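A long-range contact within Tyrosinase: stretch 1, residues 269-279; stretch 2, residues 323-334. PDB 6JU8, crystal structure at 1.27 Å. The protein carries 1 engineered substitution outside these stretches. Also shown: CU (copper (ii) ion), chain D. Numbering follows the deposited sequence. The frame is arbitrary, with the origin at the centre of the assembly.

Stretch 1 269-279: PWYQNLDGWDS
Stretch 2 (323-334) KNWMNLEAIHNN

An irregular strand-less segment, 269-279, lies along a loop that becomes a helix, 323-334, and the two run in opposite senses: Trp270 faces Asn334 (CA-CA 6.2 Å), Gln272 faces Ala330 (8.5 Å), and Trp277 faces Asn324 (5.7 Å). Together they bury 614 Å².

Stretch 1 is extended at Trp270 (-60/138), dips at Tyr271 (-82/-23), extends again at Gln272 (-71/154), then reverses in a type II turn from Leu274 to Trp277, closed by Trp277 N to Leu274 O at 3.0 Å. Gly276, at 92/-8, occupies a conformation where a CB would jam against the preceding carbonyl. In stretch 2, Asn327 (chi1 p) caps the helix that starts at Leu328: its OD1 accepts from Ala330 N at 2.8 Å.

The helical end is read by amides. Asn334, with chi1 -81° and chi2 -79°, turns both ends of its carboxamide to use. Its OD1 accepts from the backbone Tyr271 N (3.0 Å), while its ND2 donates to Gln272 OE1 (2.9 Å, nearly linear) and to its own helix at Ala330 O (2.9 Å). Gln272 meets it with chi1 m, chi2 p and chi3 -11°, a bent path that also brings NE2 to 3.4 Å from Ala330 CB, where the small methyl sits beside the amide. Tyr271 takes chi1 p, carrying its ring along the helix so that OH receives Asn333 ND2 at 3.0 Å; Asn333 is m with chi2 -5°. A water donates to Asn334 OD1 at 2.8 Å.

Met326 fills the middle. With chi1 and chi2 both t and chi3 m, its chain extends toward stretch 1 before the methyl bends off. SD lies 3.8 Å from Trp270 CZ3, oblique to that ring, and CE comes within 4.3 Å of Leu274 CD2 and 3.5 Å of Gln272 OE1. Trp270 (m, chi2 102°) also presents its ring edge to Asn334, CE3 to ND2 3.4 Å.

At the far end, Trp277 (chi1 -84°, chi2 46°) lays its indole under the backbone of Asn324, whose CA sits 3.7 Å from the centroid of the six-membered ring, almost on its normal: a CH-pi contact. Asn324 has phi/psi 66/20, and its CB points away overall, yet chi1 m and chi2 -29° bring OD1 back to accept from Asp278 N at 2.8 Å. This side-chain-to-backbone bond ties down the chain just beyond the turn.

On the helix, His332 leaves the contact altogether and binds copper through NE2 at 2.2 Å.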

# COMPACT_ATOMS: atom_id res chain seq x y z
N PRO A 269 -2.05 -20.85 -4.18
CA PRO A 269 -2.09 -21.82 -3.07
C PRO A 269 -3.51 -22.23 -2.75
O PRO A 269 -4.18 -21.65 -1.89
CB PRO A 269 -1.44 -21.01 -1.94
CG PRO A 269 -1.75 -19.58 -2.25
CD PRO A 269 -1.77 -19.48 -3.75
N TRP A 270 -3.97 -23.26 -3.48
CA TRP A 270 -5.33 -23.76 -3.30
C TRP A 270 -5.53 -24.25 -1.87
O TRP A 270 -4.63 -24.94 -1.36
CB TRP A 270 -5.61 -24.95 -4.23
CG TRP A 270 -5.33 -24.60 -5.67
CD1 TRP A 270 -4.24 -24.93 -6.43
CD2 TRP A 270 -6.18 -23.84 -6.54
NE1 TRP A 270 -4.36 -24.42 -7.70
CE2 TRP A 270 -5.54 -23.75 -7.79
CE3 TRP A 270 -7.43 -23.25 -6.35
CZ2 TRP A 270 -6.12 -23.06 -8.86
CZ3 TRP A 270 -7.98 -22.57 -7.43
CH2 TRP A 270 -7.34 -22.47 -8.66
N TYR A 271 -6.65 -23.96 -1.23
CA TYR A 271 -6.84 -24.45 0.14
C TYR A 271 -7.31 -25.91 0.17
O TYR A 271 -7.12 -26.62 1.17
CB TYR A 271 -7.77 -23.55 0.96
CG TYR A 271 -9.23 -23.53 0.56
CD1 TYR A 271 -10.12 -24.52 0.96
CD2 TYR A 271 -9.72 -22.50 -0.23
CE1 TYR A 271 -11.46 -24.52 0.59
CE2 TYR A 271 -11.04 -22.48 -0.60
CZ TYR A 271 -11.91 -23.47 -0.19
OH TYR A 271 -13.24 -23.42 -0.58
N GLN A 272 -7.92 -26.37 -0.91
CA GLN A 272 -8.41 -27.75 -0.95
C GLN A 272 -7.27 -28.76 -1.02
O GLN A 272 -6.18 -28.44 -1.50
CB GLN A 272 -9.32 -27.92 -2.17
CG GLN A 272 -10.66 -27.22 -2.09
CD GLN A 272 -10.56 -25.80 -2.62
OE1 GLN A 272 -9.48 -25.25 -2.86
NE2 GLN A 272 -11.71 -25.16 -2.77
N ASN A 273 -7.55 -29.96 -0.52
CA ASN A 273 -6.65 -31.11 -0.64
C ASN A 273 -6.62 -31.61 -2.08
O ASN A 273 -7.64 -32.13 -2.54
CB ASN A 273 -7.14 -32.19 0.31
CG ASN A 273 -6.45 -33.53 0.17
OD1 ASN A 273 -5.38 -33.63 -0.43
ND2 ASN A 273 -7.07 -34.57 0.74
N LEU A 274 -5.51 -31.44 -2.79
CA LEU A 274 -5.41 -31.88 -4.18
C LEU A 274 -4.60 -33.17 -4.29
O LEU A 274 -4.09 -33.57 -5.35
CB LEU A 274 -4.84 -30.78 -5.07
CG LEU A 274 -5.61 -29.47 -5.20
CD1 LEU A 274 -5.05 -28.59 -6.33
CD2 LEU A 274 -7.11 -29.69 -5.42
N ASP A 275 -4.46 -33.87 -3.17
CA ASP A 275 -3.72 -35.14 -3.20
C ASP A 275 -4.37 -36.05 -4.23
O ASP A 275 -5.60 -36.20 -4.27
CB ASP A 275 -3.70 -35.74 -1.80
CG ASP A 275 -2.72 -36.86 -1.55
OD1 ASP A 275 -1.67 -36.95 -2.21
OD2 ASP A 275 -3.00 -37.69 -0.64
N GLY A 276 -3.58 -36.68 -5.10
CA GLY A 276 -4.16 -37.62 -6.07
C GLY A 276 -4.53 -36.97 -7.39
O GLY A 276 -4.87 -37.67 -8.35
N TRP A 277 -4.45 -35.64 -7.49
CA TRP A 277 -4.76 -34.96 -8.75
C TRP A 277 -3.70 -35.21 -9.81
O TRP A 277 -2.56 -35.51 -9.48
CB TRP A 277 -4.89 -33.45 -8.54
CG TRP A 277 -6.25 -33.02 -8.08
CD1 TRP A 277 -7.02 -33.56 -7.10
CD2 TRP A 277 -6.98 -31.91 -8.62
NE1 TRP A 277 -8.21 -32.85 -6.98
CE2 TRP A 277 -8.21 -31.83 -7.92
CE3 TRP A 277 -6.71 -30.98 -9.64
CZ2 TRP A 277 -9.17 -30.86 -8.19
CZ3 TRP A 277 -7.68 -30.02 -9.90
CH2 TRP A 277 -8.88 -29.97 -9.19
N ASP A 278 -4.09 -35.04 -11.07
CA ASP A 278 -3.18 -35.22 -12.18
C ASP A 278 -2.04 -34.21 -12.11
O ASP A 278 -0.91 -34.52 -12.48
CB ASP A 278 -3.87 -35.10 -13.54
CG ASP A 278 -4.52 -33.77 -13.85
OD1 ASP A 278 -5.38 -33.30 -13.08
OD2 ASP A 278 -4.19 -33.15 -14.90
N SER A 279 -2.35 -33.03 -11.62
CA SER A 279 -1.43 -31.90 -11.52
C SER A 279 -2.07 -30.89 -10.57
O SER A 279 -3.24 -31.05 -10.22
CB SER A 279 -1.17 -31.23 -12.88
OG SER A 279 -2.36 -30.66 -13.39
N LYS A 323 -12.32 -34.52 -9.32
CA LYS A 323 -11.71 -35.29 -10.39
C LYS A 323 -11.00 -34.35 -11.36
O LYS A 323 -11.43 -34.19 -12.50
N ASN A 324 -9.92 -33.72 -10.91
CA ASN A 324 -9.08 -32.93 -11.79
C ASN A 324 -9.81 -31.70 -12.32
O ASN A 324 -9.40 -31.07 -13.29
CB ASN A 324 -8.53 -33.80 -12.91
CG ASN A 324 -7.52 -34.79 -12.35
OD1 ASN A 324 -6.84 -34.55 -11.35
ND2 ASN A 324 -7.42 -35.94 -13.00
N TRP A 325 -10.88 -31.29 -11.66
CA TRP A 325 -11.48 -29.98 -11.91
C TRP A 325 -12.09 -29.49 -10.60
O TRP A 325 -12.37 -30.29 -9.71
CB TRP A 325 -12.52 -30.00 -13.04
CG TRP A 325 -13.70 -30.88 -12.75
CD1 TRP A 325 -13.80 -32.22 -13.04
CD2 TRP A 325 -14.92 -30.51 -12.11
NE1 TRP A 325 -15.02 -32.69 -12.62
CE2 TRP A 325 -15.72 -31.67 -12.05
CE3 TRP A 325 -15.44 -29.33 -11.57
CZ2 TRP A 325 -17.00 -31.69 -11.48
CZ3 TRP A 325 -16.71 -29.35 -11.01
CH2 TRP A 325 -17.48 -30.52 -10.97
N MET A 326 -12.31 -28.19 -10.53
CA MET A 326 -12.84 -27.54 -9.33
C MET A 326 -14.06 -26.71 -9.69
O MET A 326 -14.05 -26.02 -10.72
CB MET A 326 -11.74 -26.66 -8.73
CG MET A 326 -12.15 -25.90 -7.48
SD MET A 326 -10.76 -25.02 -6.77
CE MET A 326 -9.75 -26.36 -6.16
N ASN A 327 -15.12 -26.75 -8.89
CA ASN A 327 -16.35 -26.02 -9.20
C ASN A 327 -16.17 -24.49 -9.10
O ASN A 327 -15.20 -23.97 -8.55
CB ASN A 327 -17.47 -26.51 -8.28
CG ASN A 327 -17.27 -26.14 -6.84
OD1 ASN A 327 -17.46 -24.99 -6.46
ND2 ASN A 327 -16.89 -27.10 -6.00
N LEU A 328 -17.14 -23.77 -9.65
CA LEU A 328 -17.10 -22.32 -9.71
C LEU A 328 -16.95 -21.66 -8.34
O LEU A 328 -16.15 -20.73 -8.13
CB LEU A 328 -18.43 -21.81 -10.31
CG LEU A 328 -18.60 -20.29 -10.37
CD1 LEU A 328 -17.77 -19.72 -11.52
CD2 LEU A 328 -20.07 -19.93 -10.53
N GLU A 329 -17.72 -22.14 -7.36
CA GLU A 329 -17.70 -21.50 -6.04
C GLU A 329 -16.35 -21.72 -5.37
O GLU A 329 -15.82 -20.79 -4.76
CB GLU A 329 -18.82 -22.06 -5.17
CG GLU A 329 -18.97 -21.32 -3.85
CD GLU A 329 -20.17 -21.75 -3.04
OE1 GLU A 329 -20.84 -22.77 -3.33
OE2 GLU A 329 -20.43 -21.05 -2.04
N ALA A 330 -15.79 -22.92 -5.48
CA ALA A 330 -14.48 -23.24 -4.89
C ALA A 330 -13.40 -22.37 -5.51
O ALA A 330 -12.50 -21.86 -4.82
CB ALA A 330 -14.20 -24.73 -5.08
N ILE A 331 -13.40 -22.22 -6.84
CA ILE A 331 -12.40 -21.35 -7.47
C ILE A 331 -12.56 -19.93 -6.91
O ILE A 331 -11.61 -19.26 -6.50
CB ILE A 331 -12.50 -21.32 -9.00
CG1 ILE A 331 -12.15 -22.70 -9.60
CG2 ILE A 331 -11.62 -20.24 -9.59
CD1 ILE A 331 -12.35 -22.80 -11.10
N HIS A 332 -13.80 -19.44 -6.91
CA HIS A 332 -14.13 -18.12 -6.40
C HIS A 332 -13.66 -17.92 -4.97
O HIS A 332 -13.20 -16.82 -4.63
CB HIS A 332 -15.65 -17.94 -6.51
CG HIS A 332 -16.33 -17.22 -5.39
ND1 HIS A 332 -16.70 -17.83 -4.20
CD2 HIS A 332 -16.77 -15.95 -5.30
CE1 HIS A 332 -17.33 -16.95 -3.44
NE2 HIS A 332 -17.39 -15.77 -4.08
N ASN A 333 -13.75 -18.94 -4.11
CA ASN A 333 -13.33 -18.84 -2.70
C ASN A 333 -11.83 -18.65 -2.63
O ASN A 333 -11.34 -17.84 -1.82
CB ASN A 333 -13.70 -20.15 -2.00
CG ASN A 333 -15.18 -20.35 -1.72
OD1 ASN A 333 -15.99 -19.47 -1.97
ND2 ASN A 333 -15.50 -21.55 -1.25
N ASN A 334 -11.08 -19.40 -3.43
CA ASN A 334 -9.63 -19.23 -3.46
C ASN A 334 -9.28 -17.83 -3.92
O ASN A 334 -8.40 -17.17 -3.34
CB ASN A 334 -9.02 -20.30 -4.37
CG ASN A 334 -8.89 -21.62 -3.66
OD1 ASN A 334 -7.96 -21.82 -2.87
ND2 ASN A 334 -9.80 -22.55 -3.95
CU CU D . -17.52 -13.67 -3.51
O HOH W 1 -7.09 -20.20 -0.79
O HOH W 2 -19.22 -13.80 -2.01